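Local coordinates for 0.19 alpha-amylase inhibitor (Triticum aestivum, PDB 1HSS) that inhibits alpha-amylases, including animal enzymes, as a homodimer of the cereal trypsin/alpha-amylase inhibitor family, at the interface of chains A and B. Coordinates in Å, arbitrary orientation; residue numbers count along the deposited sequence, not the author numbering. Chains: chain A/B, 0.19 alpha-amylase inhibitor.

The interface of chains A and B. Residues chain A 90, 114-116, 119; chain B 87, 90-91, 94.
B:Leu90, on helix 85-92, pushes its branched tip against A:Val114 and the short helix 116-119 of the other subunit. The two side chains cross obliquely. Methyl CG1 of A:Val114 does most of the touching. It meets B:Leu90 CD2 at 3.4 Å, a tight carbon contact, and B:Leu90 CB at 3.6 Å, so it packs alongside the leucine from its root to one branch. The first torsion of B:Leu90 is off a staggered position (chi1 -132°), while the second is staggered (chi2 56°). With them, CD2 reaches the backbone CA of A:Lys116 at 3.7 Å, while CD1 points towards A:Leu90. A:Ala119 CB caps the fork, 3.9 Å from B:Leu90 CD2 and slightly farther from CD1. The amine end of A:Lys116 extends away from the leucine.

The second methyl of A:Val114, CG2, faces the C-terminal end of helix 85-92. There it lies 3.9 Å from B:Ser94 OG. This hydroxyl is engaged within its own chain: it hydrogen-bonds B:Leu90 O in the carbonyl plane, on a lone pair, at 3.0 Å. B:Thr91 O is a longer, tilted partner, and the one hydrogen can at most be shared. B:Thr91 OG1 bonds B:Val87 O at 2.7 Å from above the carbonyl plane. These hydroxyls thus bond within chain B, and the patch is held by apolar packing. The two-fold axis repeats it with the chains exchanged, and A:Leu90 CD1 and B:Leu90 CD1 come within 4.2 Å of each other. The patch helps join the subunits of the inhibitor homodimer.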
ATOM      1  N   LEU A  90       6.637   0.096  -4.111  1.00 22.22           N
ATOM      2  CA  LEU A  90       5.659   0.511  -3.116  1.00 18.92           C
ATOM      3  C   LEU A  90       4.275  -0.041  -3.421  1.00 20.19           C
ATOM      4  O   LEU A  90       3.540  -0.400  -2.509  1.00 20.41           O
ATOM      5  CB  LEU A  90       5.587   2.020  -3.065  1.00 24.97           C
ATOM      6  CG  LEU A  90       5.707   2.645  -1.685  1.00 31.04           C
ATOM      7  CD1 LEU A  90       6.973   2.161  -0.993  1.00 31.38           C
ATOM      8  CD2 LEU A  90       5.734   4.158  -1.845  1.00 35.89           C
ATOM      9  N   VAL A 114       0.866  -5.367   4.668  1.00 17.30           N
ATOM     10  CA  VAL A 114       1.812  -4.639   3.856  1.00 17.80           C
ATOM     11  C   VAL A 114       3.150  -5.407   3.951  1.00 19.73           C
ATOM     12  O   VAL A 114       3.424  -6.054   4.972  1.00 21.88           O
ATOM     13  CB  VAL A 114       1.866  -3.177   4.406  1.00 16.83           C
ATOM     14  CG1 VAL A 114       3.225  -2.792   4.839  1.00 13.01           C
ATOM     15  CG2 VAL A 114       1.259  -2.223   3.414  1.00 15.60           C
ATOM     16  N   CYS A 115       3.843  -5.528   2.820  1.00 20.15           N
ATOM     17  CA  CYS A 115       5.080  -6.309   2.727  1.00 20.65           C
ATOM     18  C   CYS A 115       6.350  -5.461   2.657  1.00 19.25           C
ATOM     19  O   CYS A 115       6.834  -5.182   1.565  1.00 20.60           O
ATOM     20  CB  CYS A 115       5.037  -7.208   1.487  1.00 15.79           C
ATOM     21  SG  CYS A 115       3.708  -8.430   1.518  1.00 20.35           S
ATOM     22  N   LYS A 116       7.014  -5.266   3.791  1.00 22.67           N
ATOM     23  CA  LYS A 116       8.202  -4.395   3.843  1.00 26.19           C
ATOM     24  C   LYS A 116       9.425  -4.923   3.087  1.00 26.03           C
ATOM     25  O   LYS A 116      10.217  -4.145   2.548  1.00 28.65           O
ATOM     26  CB  LYS A 116       8.588  -4.077   5.291  1.00 26.54           C
ATOM     27  CG  LYS A 116       9.108  -5.252   6.083  1.00 28.14           C
ATOM     28  CD  LYS A 116       9.385  -4.834   7.516  1.00 33.85           C
ATOM     29  CE  LYS A 116       9.705  -6.032   8.402  1.00 34.06           C
ATOM     30  NZ  LYS A 116      11.104  -6.502   8.236  1.00 35.38           N
ATOM     31  N   ALA A 119       8.830  -3.815  -0.479  1.00 23.81           N
ATOM     32  CA  ALA A 119       9.068  -2.371  -0.587  1.00 26.24           C
ATOM     33  C   ALA A 119      10.566  -2.003  -0.641  1.00 28.81           C
ATOM     34  O   ALA A 119      10.954  -0.952  -1.150  1.00 30.74           O
ATOM     35  CB  ALA A 119       8.392  -1.647   0.569  1.00 21.82           C
TER
ATOM     36  N   VAL B  87       6.227  -0.559   9.208  1.00 29.50           N
ATOM     37  CA  VAL B  87       4.958  -0.941   8.625  1.00 26.24           C
ATOM     38  C   VAL B  87       3.895   0.167   8.781  1.00 23.76           C
ATOM     39  O   VAL B  87       3.125   0.402   7.857  1.00 24.16           O
ATOM     40  CB  VAL B  87       4.460  -2.314   9.188  1.00 25.43           C
ATOM     41  CG1 VAL B  87       5.644  -3.224   9.517  1.00 23.38           C
ATOM     42  CG2 VAL B  87       3.626  -2.109  10.393  1.00 32.51           C
ATOM     43  N   LEU B  90       4.543   2.544   5.873  1.00 21.94           N
ATOM     44  CA  LEU B  90       4.160   1.806   4.665  1.00 21.18           C
ATOM     45  C   LEU B  90       2.643   1.663   4.489  1.00 21.21           C
ATOM     46  O   LEU B  90       2.131   1.665   3.369  1.00 17.60           O
ATOM     47  CB  LEU B  90       4.783   0.418   4.701  1.00 24.17           C
ATOM     48  CG  LEU B  90       5.493  -0.011   3.426  1.00 30.95           C
ATOM     49  CD1 LEU B  90       6.578   1.004   3.036  1.00 30.83           C
ATOM     50  CD2 LEU B  90       6.101  -1.380   3.672  1.00 33.41           C
ATOM     51  N   THR B  91       1.945   1.427   5.596  1.00 20.47           N
ATOM     52  CA  THR B  91       0.476   1.341   5.601  1.00 20.66           C
ATOM     53  C   THR B  91      -0.181   2.717   5.311  1.00 21.19           C
ATOM     54  O   THR B  91      -1.031   2.833   4.424  1.00 20.39           O
ATOM     55  CB  THR B  91      -0.063   0.796   6.969  1.00 20.21           C
ATOM     56  OG1 THR B  91       0.602  -0.425   7.326  1.00 20.84           O
ATOM     57  CG2 THR B  91      -1.538   0.530   6.884  1.00 16.44           C
ATOM     58  N   SER B  94      -0.184   3.679   1.604  1.00 16.97           N
ATOM     59  CA  SER B  94      -1.000   2.938   0.654  1.00 15.68           C
ATOM     60  C   SER B  94      -2.503   2.890   0.978  1.00 15.60           C
ATOM     61  O   SER B  94      -3.274   2.203   0.299  1.00 15.29           O
ATOM     62  CB  SER B  94      -0.447   1.532   0.546  1.00 23.22           C
ATOM     63  OG  SER B  94      -0.299   0.972   1.827  1.00 25.87           O
TER